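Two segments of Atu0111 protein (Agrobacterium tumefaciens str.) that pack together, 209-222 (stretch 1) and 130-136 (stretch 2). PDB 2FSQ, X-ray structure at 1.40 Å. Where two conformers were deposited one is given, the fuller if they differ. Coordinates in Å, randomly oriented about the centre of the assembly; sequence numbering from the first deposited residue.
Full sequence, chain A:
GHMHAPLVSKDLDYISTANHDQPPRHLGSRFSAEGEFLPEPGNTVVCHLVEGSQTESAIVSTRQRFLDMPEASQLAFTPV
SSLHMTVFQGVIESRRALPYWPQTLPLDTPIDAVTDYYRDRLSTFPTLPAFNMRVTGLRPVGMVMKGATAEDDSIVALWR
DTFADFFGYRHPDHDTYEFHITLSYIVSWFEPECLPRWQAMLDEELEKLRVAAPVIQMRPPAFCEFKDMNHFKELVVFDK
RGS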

# COMPACT_ATOMS: atom_id res chain seq x y z
N LEU A 209 0.69 17.69 6.41
CA LEU A 209 1.52 16.49 6.42
C LEU A 209 2.88 16.72 5.74
O LEU A 209 3.91 16.27 6.24
CB LEU A 209 0.77 15.33 5.74
CG LEU A 209 1.49 14.00 5.67
CD1 LEU A 209 1.85 13.47 7.05
CD2 LEU A 209 0.61 13.00 4.95
N ARG A 210 2.87 17.41 4.59
CA ARG A 210 4.10 17.73 3.87
C ARG A 210 5.07 18.56 4.70
O ARG A 210 6.29 18.39 4.61
CB ARG A 210 3.80 18.44 2.55
CG ARG A 210 3.25 17.51 1.46
CD ARG A 210 2.94 18.30 0.20
NE ARG A 210 4.17 18.70 -0.48
CZ ARG A 210 4.36 19.86 -1.09
NH1 ARG A 210 3.40 20.78 -1.12
NH2 ARG A 210 5.53 20.10 -1.68
N VAL A 211 4.54 19.46 5.52
CA VAL A 211 5.38 20.24 6.43
C VAL A 211 5.90 19.40 7.59
O VAL A 211 7.07 19.50 7.97
CB VAL A 211 4.63 21.49 6.95
CG1 VAL A 211 5.44 22.19 8.05
CG2 VAL A 211 4.35 22.46 5.80
N ALA A 212 5.03 18.58 8.17
CA ALA A 212 5.39 17.79 9.34
C ALA A 212 6.32 16.63 9.00
O ALA A 212 7.11 16.19 9.84
CB ALA A 212 4.15 17.26 10.04
N ALA A 213 6.19 16.11 7.78
CA ALA A 213 6.96 14.94 7.34
C ALA A 213 7.39 15.18 5.90
O ALA A 213 6.85 14.56 4.98
CB ALA A 213 6.12 13.66 7.45
N PRO A 214 8.35 16.09 5.68
CA PRO A 214 8.75 16.42 4.31
C PRO A 214 9.43 15.27 3.55
O PRO A 214 9.47 15.28 2.32
CB PRO A 214 9.72 17.60 4.49
CG PRO A 214 10.21 17.45 5.88
CD PRO A 214 9.06 16.93 6.67
N VAL A 215 9.99 14.32 4.29
CA VAL A 215 10.28 13.00 3.75
C VAL A 215 9.62 11.99 4.68
O VAL A 215 9.51 12.21 5.89
CB VAL A 215 11.79 12.70 3.60
CG1 VAL A 215 12.38 13.48 2.45
CG2 VAL A 215 12.54 12.98 4.91
N ILE A 216 9.16 10.89 4.10
CA ILE A 216 8.44 9.90 4.87
C ILE A 216 9.47 8.90 5.37
O ILE A 216 9.90 8.00 4.63
CB ILE A 216 7.33 9.22 4.03
CG1 ILE A 216 6.36 10.28 3.49
CG2 ILE A 216 6.60 8.17 4.85
CD1 ILE A 216 5.77 11.22 4.54
N GLN A 217 9.90 9.07 6.62
CA GLN A 217 10.87 8.15 7.17
C GLN A 217 10.28 6.74 7.20
O GLN A 217 9.15 6.55 7.65
CB GLN A 217 11.27 8.57 8.58
CG GLN A 217 12.45 7.76 9.09
CD GLN A 217 12.70 7.92 10.56
OE1 GLN A 217 12.06 8.71 11.24
NE2 GLN A 217 13.64 7.13 11.08
N MSE A 218 11.06 5.76 6.76
CA MSE A 218 10.61 4.36 6.77
C MSE A 218 11.74 3.40 7.09
O MSE A 218 12.92 3.76 7.10
CB MSE A 218 9.96 3.98 5.44
CG MSE A 218 8.65 4.70 5.21
SE MSE A 218 7.83 4.29 3.50
CE MSE A 218 9.05 5.27 2.34
N ARG A 219 11.36 2.16 7.40
CA ARG A 219 12.33 1.10 7.56
C ARG A 219 12.84 0.70 6.18
O ARG A 219 12.19 0.96 5.17
CB ARG A 219 11.67 -0.13 8.21
CG ARG A 219 10.76 0.12 9.41
CD ARG A 219 10.43 -1.22 10.06
NE ARG A 219 9.37 -1.13 11.06
CZ ARG A 219 8.63 -2.16 11.46
NH1 ARG A 219 8.84 -3.38 10.96
NH2 ARG A 219 7.68 -1.99 12.37
N PRO A 220 14.01 0.02 6.12
CA PRO A 220 14.47 -0.55 4.84
C PRO A 220 13.45 -1.56 4.28
O PRO A 220 12.67 -2.15 5.04
CB PRO A 220 15.76 -1.28 5.22
CG PRO A 220 16.17 -0.70 6.52
CD PRO A 220 14.96 -0.22 7.22
N PRO A 221 13.47 -1.78 2.97
CA PRO A 221 12.53 -2.75 2.40
C PRO A 221 12.72 -4.13 3.01
O PRO A 221 13.85 -4.54 3.29
CB PRO A 221 12.90 -2.78 0.92
CG PRO A 221 13.59 -1.46 0.67
CD PRO A 221 14.35 -1.18 1.94
N ALA A 222 11.62 -4.85 3.20
CA ALA A 222 11.65 -6.17 3.78
C ALA A 222 10.64 -7.07 3.10
O ALA A 222 9.51 -6.66 2.86
CB ALA A 222 11.35 -6.08 5.29
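Stretch 2, residues 130-136: AFNMRVT

How does stretch 2 approach stretch 1? It runs extended from Ala130 to Val135, irregular at first, then strand from Met133 onward, continuing past Thr136, where psi falls to -15°. It travels antiparallel to its partner: Phe131 lies near Pro221, Met133 near Met218 and Ile216, and Val135 near the helical turn at Leu209 and Arg210. At the start Ala130 makes no contact. Phe131, with chi1 p and chi2 at 86°, has a CA-to-CB bond pointing sideways, yet its ring reaches over so that CZ comes 4.0 Å from Pro221 CG. Asn132 points sideways and adds little.

What ties the two backbones together? The sole direct hydrogen bond is at Met133, whose O accepts from Ile216 N at 2.9 Å and nearly straight, 172° at the hydrogen. The same Met133 O lies 3.4 Å from Val215 CA, a CA-H...O contact. Water 1 completes the link, accepting from Met133 N at 2.9 Å and donating to Ile216 O at 2.6 Å. Both selenomethionines join here, Met133 CG lying 3.7 Å from Met218 CE.

How does Arg134 fit beside the loop? Its CB rests 3.6 Å from Pro214 O, while its CA-to-CB bond points sideways to stretch 1. Its NH1 is 4.6 Å from NH2 of Arg210, a close pair of like charges; water 2 lies between the two side chains, accepting from Arg134 NH1 at 3.3 Å and Arg210 NE at 2.8 Å, and donating to Val135 O at 2.8 Å.

Where is the packing most complete? Val135 points toward stretch 1 and is covered more than any other residue. Its CG1 meets Leu209 CD2 at 4.0 Å, Arg210 CG at 3.7 Å and Ile216 CD1 at 4.4 Å. Water 3 accepts from Val135 N at 2.8 Å and donates to Ala213 O at 2.7 Å, just where the helix ends. Thr136 then points away.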

# COMPACT_ATOMS: atom_id res chain seq x y z
N ALA A 130 20.00 3.35 -0.93
CA ALA A 130 18.82 3.83 -0.22
C ALA A 130 18.11 4.89 -1.03
O ALA A 130 18.71 5.58 -1.87
CB ALA A 130 19.23 4.40 1.13
N PHE A 131 16.81 5.01 -0.78
CA PHE A 131 15.99 6.02 -1.42
C PHE A 131 15.14 6.73 -0.37
O PHE A 131 14.86 6.18 0.70
CB PHE A 131 15.09 5.40 -2.50
CG PHE A 131 14.26 4.23 -2.01
CD1 PHE A 131 13.01 4.43 -1.40
CD2 PHE A 131 14.72 2.92 -2.16
CE1 PHE A 131 12.24 3.33 -0.97
CE2 PHE A 131 13.96 1.84 -1.74
CZ PHE A 131 12.72 2.04 -1.13
N ASN A 132 14.76 7.96 -0.69
CA ASN A 132 13.88 8.76 0.13
C ASN A 132 12.61 9.05 -0.66
O ASN A 132 12.68 9.31 -1.86
CB ASN A 132 14.56 10.10 0.43
CG ASN A 132 15.82 9.93 1.23
OD1 ASN A 132 15.79 9.35 2.31
ND2 ASN A 132 16.93 10.44 0.71
N MSE A 133 11.46 8.98 0.01
CA MSE A 133 10.16 9.22 -0.61
C MSE A 133 9.48 10.40 0.07
O MSE A 133 9.77 10.70 1.24
CB MSE A 133 9.26 7.97 -0.50
CG MSE A 133 9.91 6.67 -0.96
SE MSE A 133 10.24 6.60 -2.88
CE MSE A 133 8.42 6.47 -3.57
N ARG A 134 8.57 11.05 -0.64
CA ARG A 134 7.78 12.17 -0.10
C ARG A 134 6.33 11.98 -0.51
O ARG A 134 6.03 11.33 -1.53
CB ARG A 134 8.28 13.54 -0.57
CG ARG A 134 8.23 13.74 -2.05
CD ARG A 134 8.82 15.10 -2.33
NE ARG A 134 9.10 15.31 -3.74
CZ ARG A 134 8.31 16.02 -4.53
NH1 ARG A 134 7.18 16.55 -4.04
NH2 ARG A 134 8.63 16.18 -5.80
N VAL A 135 5.42 12.56 0.28
CA VAL A 135 3.99 12.50 -0.02
C VAL A 135 3.58 13.62 -0.98
O VAL A 135 3.89 14.79 -0.75
CB VAL A 135 3.11 12.52 1.27
CG1 VAL A 135 3.29 13.83 2.07
CG2 VAL A 135 1.63 12.26 0.94
N THR A 136 2.88 13.25 -2.05
CA THR A 136 2.49 14.19 -3.09
C THR A 136 0.98 14.37 -3.20
O THR A 136 0.53 15.34 -3.81
CB THR A 136 3.03 13.77 -4.45
OG1 THR A 136 2.57 12.45 -4.74
CG2 THR A 136 4.55 13.75 -4.42
O HOH W 1 11.65 7.87 2.65
O HOH W 2 6.02 16.61 -0.97
O HOH W 3 6.56 14.23 2.28